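Local coordinates for galactose mutarotase related enzyme (Lactobacillus acidophilus, PDB 3DCD), which is of unknown function but probably binds carbohydrate and may interconvert sugar isomers in the manner of aldose 1-epimerases, at residues A[93-98]-A[107-112]; A[111-116]-A[124-129]; A[133-138]-A[277-282]; A[50-55]-A[68-73]. All coordinates share one frame; numbering follows the deposited sequence.

Contact 1 (A[93-98]-A[107-112])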
# COMPACT_ATOMS: atom_id res chain seq x y z
N PHE A 93 13.97 7.81 -1.41
CA PHE A 93 13.49 8.59 -2.54
C PHE A 93 12.78 9.86 -2.05
O PHE A 93 12.03 9.85 -1.07
CB PHE A 93 12.52 7.75 -3.39
CG PHE A 93 13.14 6.50 -3.96
CD1 PHE A 93 13.79 6.53 -5.18
CD2 PHE A 93 13.06 5.29 -3.26
CE1 PHE A 93 14.39 5.37 -5.71
CE2 PHE A 93 13.64 4.13 -3.77
CZ PHE A 93 14.30 4.17 -5.00
N LEU A 94 13.02 10.95 -2.77
CA LEU A 94 12.45 12.22 -2.44
C LEU A 94 11.70 12.81 -3.63
O LEU A 94 12.22 12.86 -4.75
CB LEU A 94 13.56 13.18 -2.01
CG LEU A 94 13.26 14.66 -1.81
CD1 LEU A 94 12.23 14.93 -0.74
CD2 LEU A 94 14.59 15.43 -1.53
N LEU A 95 10.49 13.26 -3.34
CA LEU A 95 9.69 14.00 -4.30
C LEU A 95 9.24 15.32 -3.67
O LEU A 95 8.69 15.34 -2.56
CB LEU A 95 8.47 13.18 -4.74
CG LEU A 95 7.43 13.88 -5.66
CD1 LEU A 95 8.02 14.16 -7.06
CD2 LEU A 95 6.13 13.07 -5.74
N LYS A 96 9.48 16.42 -4.39
CA LYS A 96 8.99 17.73 -4.00
C LYS A 96 7.87 18.14 -4.94
O LYS A 96 7.74 17.61 -6.06
CB LYS A 96 10.10 18.77 -4.05
CG LYS A 96 11.24 18.53 -3.06
CD LYS A 96 12.37 19.52 -3.25
CE LYS A 96 13.48 19.20 -2.27
NZ LYS A 96 14.64 20.12 -2.39
N ASP A 97 7.06 19.09 -4.49
CA ASP A 97 6.06 19.72 -5.35
C ASP A 97 6.74 20.37 -6.54
O ASP A 97 7.89 20.83 -6.46
CB ASP A 97 5.23 20.74 -4.57
CG ASP A 97 6.08 21.91 -4.05
OD1 ASP A 97 6.06 22.98 -4.68
OD2 ASP A 97 6.75 21.76 -3.00
N ASN A 98 6.05 20.38 -7.67
CA ASN A 98 6.54 21.08 -8.85
C ASN A 98 5.36 21.79 -9.50
O ASN A 98 4.24 21.72 -8.98
CB ASN A 98 7.23 20.11 -9.83
CG ASN A 98 6.37 18.88 -10.13
OD1 ASN A 98 5.22 19.01 -10.54
ND2 ASN A 98 6.92 17.69 -9.91
N PHE A 107 -0.38 22.50 -2.64
CA PHE A 107 0.48 22.43 -1.47
C PHE A 107 1.93 22.23 -1.87
O PHE A 107 2.23 21.58 -2.89
CB PHE A 107 0.04 21.31 -0.53
CG PHE A 107 -1.33 21.53 0.03
CD1 PHE A 107 -1.53 22.42 1.08
CD2 PHE A 107 -2.43 20.86 -0.50
CE1 PHE A 107 -2.80 22.63 1.60
CE2 PHE A 107 -3.70 21.06 0.01
CZ PHE A 107 -3.89 21.94 1.08
N LYS A 108 2.81 22.80 -1.06
CA LYS A 108 4.24 22.57 -1.19
C LYS A 108 4.63 21.53 -0.15
O LYS A 108 4.15 21.58 0.98
CB LYS A 108 5.00 23.87 -0.98
CG LYS A 108 4.64 24.96 -1.98
CD LYS A 108 5.50 26.22 -1.79
CE LYS A 108 6.97 26.02 -2.18
NZ LYS A 108 7.20 25.52 -3.58
N PHE A 109 5.49 20.59 -0.52
CA PHE A 109 5.83 19.49 0.39
C PHE A 109 7.18 18.88 0.05
O PHE A 109 7.72 19.10 -1.04
CB PHE A 109 4.75 18.39 0.31
CG PHE A 109 4.59 17.80 -1.08
CD1 PHE A 109 3.64 18.32 -1.96
CD2 PHE A 109 5.41 16.77 -1.51
CE1 PHE A 109 3.51 17.80 -3.25
CE2 PHE A 109 5.29 16.24 -2.80
CZ PHE A 109 4.33 16.76 -3.67
N GLU A 110 7.70 18.10 0.99
CA GLU A 110 8.76 17.13 0.72
C GLU A 110 8.19 15.77 1.11
O GLU A 110 7.81 15.57 2.26
CB GLU A 110 10.02 17.44 1.54
CG GLU A 110 10.72 18.75 1.16
CD GLU A 110 11.97 19.03 2.00
OE1 GLU A 110 12.22 18.31 3.00
OE2 GLU A 110 12.70 19.97 1.65
N PHE A 111 8.12 14.84 0.16
CA PHE A 111 7.62 13.48 0.41
C PHE A 111 8.75 12.48 0.22
O PHE A 111 9.29 12.36 -0.89
CB PHE A 111 6.48 13.15 -0.55
CG PHE A 111 5.91 11.74 -0.38
CD1 PHE A 111 5.75 11.18 0.88
CD2 PHE A 111 5.49 11.00 -1.50
CE1 PHE A 111 5.20 9.87 1.05
CE2 PHE A 111 4.93 9.72 -1.36
CZ PHE A 111 4.78 9.15 -0.08
N ARG A 112 9.10 11.77 1.29
CA ARG A 112 10.19 10.81 1.25
C ARG A 112 9.67 9.40 1.47
O ARG A 112 8.88 9.16 2.38
CB ARG A 112 11.25 11.15 2.31
CG ARG A 112 12.16 12.32 1.93
CD ARG A 112 13.08 12.69 3.10
NE ARG A 112 13.98 13.77 2.74
CZ ARG A 112 13.67 15.06 2.83
NH1 ARG A 112 12.47 15.43 3.28
NH2 ARG A 112 14.54 15.97 2.47
O HOH W 1 8.93 22.76 -2.47

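Contact 2 (A[111-116]-A[124-129])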
# COMPACT_ATOMS: atom_id res chain seq x y z
N PHE A 111 8.12 14.84 0.16
CA PHE A 111 7.62 13.48 0.41
C PHE A 111 8.75 12.48 0.22
O PHE A 111 9.29 12.36 -0.89
CB PHE A 111 6.48 13.15 -0.55
CG PHE A 111 5.91 11.74 -0.38
CD1 PHE A 111 5.75 11.18 0.88
CD2 PHE A 111 5.49 11.00 -1.50
CE1 PHE A 111 5.20 9.87 1.05
CE2 PHE A 111 4.93 9.72 -1.36
CZ PHE A 111 4.78 9.15 -0.08
N ARG A 112 9.10 11.77 1.29
CA ARG A 112 10.19 10.81 1.25
C ARG A 112 9.67 9.40 1.47
O ARG A 112 8.88 9.16 2.38
CB ARG A 112 11.25 11.15 2.31
CG ARG A 112 12.16 12.32 1.93
CD ARG A 112 13.08 12.69 3.10
NE ARG A 112 13.98 13.77 2.74
CZ ARG A 112 13.67 15.06 2.83
NH1 ARG A 112 12.47 15.43 3.28
NH2 ARG A 112 14.54 15.97 2.47
N VAL A 113 10.11 8.48 0.61
CA VAL A 113 9.84 7.06 0.77
C VAL A 113 11.18 6.37 0.99
O VAL A 113 12.06 6.37 0.11
CB VAL A 113 9.08 6.44 -0.46
CG1 VAL A 113 8.79 4.96 -0.22
CG2 VAL A 113 7.77 7.18 -0.71
N ASN A 114 11.34 5.83 2.19
CA ASN A 114 12.56 5.16 2.56
C ASN A 114 12.29 3.67 2.65
O ASN A 114 11.31 3.25 3.24
CB ASN A 114 13.07 5.64 3.91
CG ASN A 114 14.19 4.76 4.46
OD1 ASN A 114 15.34 4.83 4.03
ND2 ASN A 114 13.86 3.92 5.42
N TYR A 115 13.19 2.90 2.05
CA TYR A 115 13.16 1.44 2.15
C TYR A 115 14.45 1.01 2.81
O TYR A 115 15.53 1.46 2.43
CB TYR A 115 13.11 0.82 0.75
CG TYR A 115 11.84 1.10 0.00
CD1 TYR A 115 11.78 2.10 -0.96
CD2 TYR A 115 10.69 0.35 0.26
CE1 TYR A 115 10.61 2.35 -1.66
CE2 TYR A 115 9.50 0.59 -0.43
CZ TYR A 115 9.46 1.59 -1.38
OH TYR A 115 8.30 1.83 -2.06
N ASN A 116 14.33 0.12 3.79
CA ASN A 116 15.53 -0.41 4.41
C ASN A 116 15.37 -1.85 4.86
O ASN A 116 14.26 -2.30 5.16
CB ASN A 116 16.03 0.51 5.53
CG ASN A 116 15.19 0.44 6.75
OD1 ASN A 116 15.30 -0.52 7.53
ND2 ASN A 116 14.35 1.45 6.96
N GLU A 124 9.00 0.01 4.61
CA GLU A 124 8.62 1.05 3.65
C GLU A 124 8.11 2.21 4.50
O GLU A 124 7.03 2.14 5.08
CB GLU A 124 7.52 0.54 2.72
CG GLU A 124 6.93 1.63 1.79
CD GLU A 124 6.04 1.05 0.68
OE1 GLU A 124 6.19 -0.16 0.35
OE2 GLU A 124 5.20 1.79 0.15
N ASN A 125 8.92 3.27 4.60
CA ASN A 125 8.65 4.33 5.57
C ASN A 125 8.30 5.60 4.83
O ASN A 125 9.01 5.99 3.89
CB ASN A 125 9.87 4.59 6.45
CG ASN A 125 10.37 3.34 7.18
OD1 ASN A 125 11.56 3.01 7.15
ND2 ASN A 125 9.46 2.66 7.84
N PHE A 126 7.26 6.27 5.29
CA PHE A 126 6.82 7.54 4.70
C PHE A 126 7.17 8.72 5.61
O PHE A 126 6.98 8.66 6.82
CB PHE A 126 5.31 7.53 4.49
CG PHE A 126 4.82 6.39 3.63
CD1 PHE A 126 5.41 6.14 2.37
CD2 PHE A 126 3.80 5.57 4.07
CE1 PHE A 126 4.95 5.08 1.56
CE2 PHE A 126 3.32 4.51 3.26
CZ PHE A 126 3.90 4.28 2.01
N SER A 127 7.66 9.79 5.00
CA SER A 127 7.86 11.04 5.68
C SER A 127 7.31 12.14 4.80
O SER A 127 7.69 12.25 3.64
CB SER A 127 9.35 11.26 5.93
OG SER A 127 9.60 12.61 6.27
N VAL A 128 6.40 12.94 5.36
CA VAL A 128 5.85 14.10 4.65
C VAL A 128 6.17 15.37 5.45
O VAL A 128 5.85 15.44 6.63
CB VAL A 128 4.31 13.95 4.47
CG1 VAL A 128 3.72 15.13 3.72
CG2 VAL A 128 3.98 12.64 3.72
N VAL A 129 6.80 16.35 4.81
CA VAL A 129 7.04 17.65 5.43
C VAL A 129 6.21 18.70 4.71
O VAL A 129 6.33 18.85 3.49
CB VAL A 129 8.54 18.04 5.39
CG1 VAL A 129 8.78 19.42 6.03
CG2 VAL A 129 9.38 16.96 6.11
O HOH W 2 9.99 14.22 4.03

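Contact 3 (A[133-138]-A[277-282])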
# COMPACT_ATOMS: atom_id res chain seq x y z
N ASP A 133 2.43 27.55 3.58
CA ASP A 133 2.13 28.47 4.67
C ASP A 133 0.79 28.18 5.35
O ASP A 133 0.42 28.86 6.31
CB ASP A 133 2.25 29.94 4.24
CG ASP A 133 1.46 30.28 2.97
OD1 ASP A 133 0.59 29.49 2.55
OD2 ASP A 133 1.74 31.35 2.39
N GLU A 134 0.08 27.15 4.88
CA GLU A 134 -1.14 26.69 5.53
C GLU A 134 -1.10 25.19 5.83
O GLU A 134 -0.24 24.48 5.32
CB GLU A 134 -2.39 27.00 4.69
CG GLU A 134 -2.63 28.50 4.39
CD GLU A 134 -3.08 29.33 5.61
OE1 GLU A 134 -3.73 28.79 6.53
OE2 GLU A 134 -2.78 30.55 5.64
N THR A 135 -2.03 24.73 6.65
CA THR A 135 -2.12 23.31 7.01
C THR A 135 -2.35 22.46 5.75
O THR A 135 -3.24 22.75 4.95
CB THR A 135 -3.23 23.08 8.06
OG1 THR A 135 -2.82 23.73 9.28
CG2 THR A 135 -3.44 21.61 8.36
N MSE A 136 -1.50 21.46 5.57
CA MSE A 136 -1.58 20.55 4.43
C MSE A 136 -2.52 19.38 4.76
O MSE A 136 -2.51 18.88 5.87
CB MSE A 136 -0.18 20.03 4.11
CG MSE A 136 -0.13 19.04 2.98
SE MSE A 136 1.73 18.79 2.51
CE MSE A 136 2.18 17.59 3.95
N ILE A 137 -3.32 18.97 3.78
CA ILE A 137 -4.29 17.88 3.95
C ILE A 137 -3.95 16.79 2.93
O ILE A 137 -3.98 17.05 1.73
CB ILE A 137 -5.76 18.40 3.80
CG1 ILE A 137 -6.00 19.53 4.82
CG2 ILE A 137 -6.75 17.27 4.07
CD1 ILE A 137 -7.18 20.47 4.55
N PHE A 138 -3.57 15.60 3.42
CA PHE A 138 -3.13 14.48 2.59
C PHE A 138 -3.45 13.10 3.16
O PHE A 138 -3.61 12.91 4.39
CB PHE A 138 -1.61 14.54 2.34
CG PHE A 138 -0.80 14.18 3.54
CD1 PHE A 138 -0.56 15.14 4.53
CD2 PHE A 138 -0.31 12.89 3.71
CE1 PHE A 138 0.16 14.79 5.68
CE2 PHE A 138 0.40 12.55 4.84
CZ PHE A 138 0.64 13.50 5.83
N LEU A 277 -1.59 18.46 8.53
CA LEU A 277 -0.20 18.69 8.90
C LEU A 277 0.13 20.18 8.89
O LEU A 277 0.13 20.83 7.84
CB LEU A 277 0.75 17.91 7.98
CG LEU A 277 2.25 17.93 8.30
CD1 LEU A 277 2.53 17.28 9.65
CD2 LEU A 277 3.08 17.25 7.20
N LYS A 278 0.43 20.72 10.07
CA LYS A 278 0.71 22.15 10.19
C LYS A 278 2.00 22.58 9.46
O LYS A 278 2.91 21.75 9.24
CB LYS A 278 0.76 22.56 11.67
CG LYS A 278 -0.55 22.32 12.41
CD LYS A 278 -0.59 23.09 13.72
CE LYS A 278 -1.88 22.80 14.48
NZ LYS A 278 -1.93 23.56 15.76
N PRO A 279 2.08 23.86 9.06
CA PRO A 279 3.22 24.36 8.29
C PRO A 279 4.56 24.04 8.94
O PRO A 279 4.71 24.18 10.15
CB PRO A 279 2.97 25.87 8.24
CG PRO A 279 1.49 26.00 8.31
CD PRO A 279 1.09 24.93 9.29
N GLY A 280 5.50 23.55 8.14
CA GLY A 280 6.84 23.20 8.62
C GLY A 280 6.99 21.88 9.34
O GLY A 280 8.12 21.43 9.58
N LYS A 281 5.87 21.24 9.69
CA LYS A 281 5.89 19.99 10.46
C LYS A 281 6.12 18.73 9.61
O LYS A 281 5.96 18.76 8.38
CB LYS A 281 4.60 19.81 11.25
CG LYS A 281 4.26 20.95 12.19
CD LYS A 281 5.21 21.04 13.37
CE LYS A 281 4.76 22.14 14.33
NZ LYS A 281 3.62 21.70 15.18
N GLU A 282 6.49 17.65 10.29
CA GLU A 282 6.70 16.35 9.66
C GLU A 282 5.72 15.30 10.19
O GLU A 282 5.48 15.21 11.40
CB GLU A 282 8.17 15.88 9.81
CG GLU A 282 8.49 14.51 9.16
CD GLU A 282 9.97 14.11 9.21
OE1 GLU A 282 10.79 14.88 9.77
OE2 GLU A 282 10.32 13.04 8.66

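Contact 4 (A[50-55]-A[68-73])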
# COMPACT_ATOMS: atom_id res chain seq x y z
N PHE A 50 -0.35 8.63 -2.73
CA PHE A 50 -0.11 9.98 -2.20
C PHE A 50 -0.42 10.99 -3.30
O PHE A 50 -0.01 10.79 -4.45
CB PHE A 50 1.35 10.13 -1.74
CG PHE A 50 1.73 11.53 -1.33
CD1 PHE A 50 2.23 12.43 -2.26
CD2 PHE A 50 1.60 11.95 -0.00
CE1 PHE A 50 2.59 13.73 -1.90
CE2 PHE A 50 1.97 13.24 0.37
CZ PHE A 50 2.46 14.13 -0.58
N PRO A 51 -1.06 12.13 -2.94
CA PRO A 51 -1.52 12.63 -1.64
C PRO A 51 -2.95 12.29 -1.26
O PRO A 51 -3.51 12.94 -0.37
CB PRO A 51 -1.37 14.14 -1.80
CG PRO A 51 -1.80 14.36 -3.22
CD PRO A 51 -1.27 13.15 -3.99
N ILE A 52 -3.53 11.30 -1.94
CA ILE A 52 -4.78 10.67 -1.50
C ILE A 52 -4.65 9.17 -1.63
O ILE A 52 -3.83 8.68 -2.41
CB ILE A 52 -6.03 11.13 -2.31
CG1 ILE A 52 -5.91 10.79 -3.81
CG2 ILE A 52 -6.32 12.64 -2.08
CD1 ILE A 52 -7.16 11.13 -4.62
N VAL A 53 -5.44 8.45 -0.83
CA VAL A 53 -5.61 7.02 -0.95
C VAL A 53 -7.01 6.81 -1.51
O VAL A 53 -7.96 7.42 -1.03
CB VAL A 53 -5.52 6.33 0.43
CG1 VAL A 53 -5.96 4.87 0.32
CG2 VAL A 53 -4.12 6.42 1.00
N GLY A 54 -7.13 5.97 -2.53
CA GLY A 54 -8.43 5.69 -3.15
C GLY A 54 -8.93 6.81 -4.05
O GLY A 54 -8.20 7.74 -4.38
N ARG A 55 -10.19 6.70 -4.45
CA ARG A 55 -10.77 7.64 -5.41
C ARG A 55 -11.63 8.71 -4.75
O ARG A 55 -12.31 8.47 -3.75
CB ARG A 55 -11.61 6.86 -6.44
CG ARG A 55 -11.92 7.63 -7.71
CD ARG A 55 -12.47 6.70 -8.76
NE ARG A 55 -12.61 7.37 -10.05
CZ ARG A 55 -13.09 6.79 -11.14
NH1 ARG A 55 -13.49 5.51 -11.09
NH2 ARG A 55 -13.18 7.47 -12.27
N TYR A 68 -10.23 21.26 -7.98
CA TYR A 68 -9.06 20.54 -8.45
C TYR A 68 -9.44 19.14 -8.93
O TYR A 68 -10.44 18.58 -8.47
CB TYR A 68 -8.06 20.41 -7.31
CG TYR A 68 -7.53 21.74 -6.85
CD1 TYR A 68 -8.18 22.46 -5.84
CD2 TYR A 68 -6.40 22.29 -7.42
CE1 TYR A 68 -7.71 23.68 -5.42
CE2 TYR A 68 -5.91 23.52 -7.00
CZ TYR A 68 -6.56 24.20 -6.00
OH TYR A 68 -6.08 25.43 -5.59
N HIS A 69 -8.61 18.58 -9.80
CA HIS A 69 -8.86 17.27 -10.39
C HIS A 69 -7.69 16.34 -10.11
O HIS A 69 -6.54 16.64 -10.45
CB HIS A 69 -9.14 17.43 -11.88
CG HIS A 69 -10.22 18.43 -12.16
ND1 HIS A 69 -11.56 18.09 -12.14
CD2 HIS A 69 -10.17 19.76 -12.39
CE1 HIS A 69 -12.28 19.17 -12.38
NE2 HIS A 69 -11.47 20.19 -12.54
N LEU A 70 -7.99 15.23 -9.46
CA LEU A 70 -6.96 14.32 -9.01
C LEU A 70 -7.49 12.90 -9.09
O LEU A 70 -8.56 12.61 -8.56
CB LEU A 70 -6.56 14.65 -7.56
CG LEU A 70 -5.33 13.94 -6.99
CD1 LEU A 70 -4.08 14.23 -7.85
CD2 LEU A 70 -5.11 14.31 -5.55
N GLY A 71 -6.73 12.03 -9.73
CA GLY A 71 -7.15 10.66 -9.95
C GLY A 71 -6.92 9.76 -8.75
O GLY A 71 -6.24 10.14 -7.76
N GLN A 72 -7.47 8.56 -8.83
CA GLN A 72 -7.38 7.57 -7.77
C GLN A 72 -5.94 7.38 -7.29
O GLN A 72 -5.02 7.26 -8.11
CB GLN A 72 -7.95 6.24 -8.28
CG GLN A 72 -7.88 5.10 -7.30
CD GLN A 72 -8.62 3.87 -7.79
OE1 GLN A 72 -9.02 3.78 -8.94
NE2 GLN A 72 -8.81 2.92 -6.89
N HIS A 73 -5.75 7.37 -5.96
CA HIS A 73 -4.43 7.17 -5.33
C HIS A 73 -3.39 8.29 -5.58
O HIS A 73 -2.21 8.12 -5.28
CB HIS A 73 -3.82 5.81 -5.71
CG HIS A 73 -4.65 4.63 -5.31
ND1 HIS A 73 -4.81 3.52 -6.12
CD2 HIS A 73 -5.35 4.37 -4.18
CE1 HIS A 73 -5.58 2.64 -5.51
NE2 HIS A 73 -5.92 3.13 -4.33

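Contact 1 (A[93-98]-A[107-112])
D97 reaches across to K108 and F109 just where the two strands part. Its CB sits 3.7 Å from F109 CE1 and also touches F107 O. The first torsion (63°) places CG between the backbone N and the carbonyl carbon, and CG there packs against K108 CA. At the tip the two oxygens divide the work. OD1 takes K108 NZ at 3.0 Å on its syn lone pair, a salt bridge reached by a lysine chain that bends back in its last two torsions; R102 is a second cationic partner of OD1. OD2 accepts F109 N at 3.0 Å, but from 41° above the carboxylate plane. An alanine here would probably leave F109 N without this acceptor and K108 and R102 without their shared negative charge. D97 N lies over one face of the F109 ring, 3.6 Å above its plane and offset toward the rim.

Further along, L95 and F111 form a hydrogen-bonded pair, F111 N to L95 O being 2.8 Å and L95 N to F111 O 2.9 Å. On the face that carries L94, K96, E110 and R112, L94 CD1 stands 3.8 Å above the centre of the R112 guanidinium. That group is held at its edge by E110 OE1, 2.9 Å from R112 NH1, while R112 NE is salt-bridged to E84. With segment axes at 158°, this is an antiparallel strand pair joined by the short helix 99-104, within the large sheet of a galactose mutarotase-like beta-sandwich.

Contact 2 (A[111-116]-A[124-129])
N114 O receives N125 N at 2.7 Å, the shortest bond of this pairing, lying in the carbonyl plane with 167° at the hydrogen. N125 O takes N114 N in return, and R112 and S127 form a second such pair two residues along, R112 N to S127 O being 2.8 Å. Beside that pair, water 2 accepts R112 NH1 at 2.9 Å in the guanidinium plane and donates to S127 OG, which is also bonded to E282. These bonds hold together the beta hairpin of strands 109-118 and 121-130, neighbouring inner strands of the large antiparallel sheet.

The face carrying F111, V113, Y115, E124, F126 and V128 is buried. F111 and F126 lie side by side and point the same way, F111 CZ 3.9 Å from F126 CD1. V128 CG2 touches F111 CD1 at 3.7 Å, and V113 CG2 comes in at the edge of the F126 ring. Y115 CG is anti to the carbonyl carbon (chi1 -66°), and the side chain lies alongside that of E124, pointing the same way: E124 CG packs 3.6 Å from Y115 CE2, and E124 OE1 lies at the ring edge with the carboxylate turned 61° from the ring plane. An alanine in place of Y115 would probably leave the E124 chain unsupported on that side and the A19 carbonyl without its hydroxyl partner. F111 and F126 also rest on V140 of strand 136-147.

Contact 3 (A[133-138]-A[277-282])
M136 and L277 grip each other through two backbone bonds, M136 N to L277 O at 2.9 Å and L277 N to M136 O at 2.8 Å, which makes them an antiparallel hydrogen-bonded pair. The second bond lies in the carbonyl plane of M136, whereas M136 N is tilted 29° from that of L277. Their side chains run side by side and point the same way. M136 is modelled as selenomethionine, and its CE lies so close to L277 CD2 that the exact place of this methyl is doubtful. L277 CB meets the F138 ring at its edge, 3.9 Å from F138 CE1. Beside this pair, T135 CG2, anti to its own backbone N, touches the L277 backbone, with 3.7 Å to L277 N. P279 CG touches the backbone at D133 O and E134 C, the latter at 3.7 Å.

One shell out, N130 ND2 donates to both L277 O and E134 O, so L277 O has two donors and the two segments share a clamp from strand 121-130. The N130 backbone also bonds to G280 and K281. P279 and G280 occupy the middle of a type II turn closed by K281 N to K278 O at 3.0 Å; the positive phi of G280 (79°) fits its third position. F283 meets the F138 ring edge-to-face. The arrangement is a short antiparallel bridge followed by a tight turn, through which the chain passes from the smaller sheet, with strands 136-147 and 275-277, to strand 282-292 of the larger one, joining the two sheets of the galactose mutarotase-like beta-sandwich.

Contact 4 (A[50-55]-A[68-73])
H73 is tied to the loop 50-55 by both of its backbone polar atoms. H73 N gives G54 O a bond of 2.9 Å that is almost straight at the hydrogen (174°), yet it comes from 48° above the carbonyl plane. H73 O takes F50 N at a longer 3.2 Å, again from above its plane. At the polar end of R55, NE is salt-bridged to D59. Weaker CA-H...O contacts join the same backbones: H73 CA lies 3.3 Å from I52 O, and Q72 CA also faces G54 O.

The apolar contacts centre on L70 CD2. I52 and L70 meet tip to tip, I52 CD1 at 3.9 Å from L70 CD2, and P51 CG reaches the same methyl. Q72 CB and R55 CB touch at 4.1 Å. I52 CD1 also makes a contact with a carbonyl oxygen, G71 O.

Both segments are irregular where they touch, a loop-to-loop contact around the small hairpin of strands 60-63 and 66-69. Aldose 1-epimerases carry paired histidines in their sugar pocket, and the meeting of the H73 ring with that of H143 is consistent with this site.

Among the flat groups, Q72 CG lies 3.6 Å above the centre of the H73 imidazole. P51 follows a cis peptide bond, and its CB stands over the centre of the F50 ring. H73 CD2 is modelled so near G54 N that the detail there is doubtful.

How the contacts relate
From the N terminus, contact 4 comes first, closing the loop that contains the hairpin 60-63/66-69. Contact 1 then spans the helix 99-104, and contact 2 closes the following hairpin; they overlap only at F111 and R112, where strand 109-118 serves both neighbours. Contact 3 opens at 133 and closes at 277, enclosing 138 residues and none of the other contacts. None nests inside another; apart from that two-residue overlap they follow in series. In space they converge between the two sheets: F50 of contact 4 packs on F109 and F111, F107 on T135 and M136, and F138 on P51. Contacts 1 and 2 pair three neighbouring strands of the larger sheet, while contacts 3 and 4 bring the smaller sheet and its loops against it.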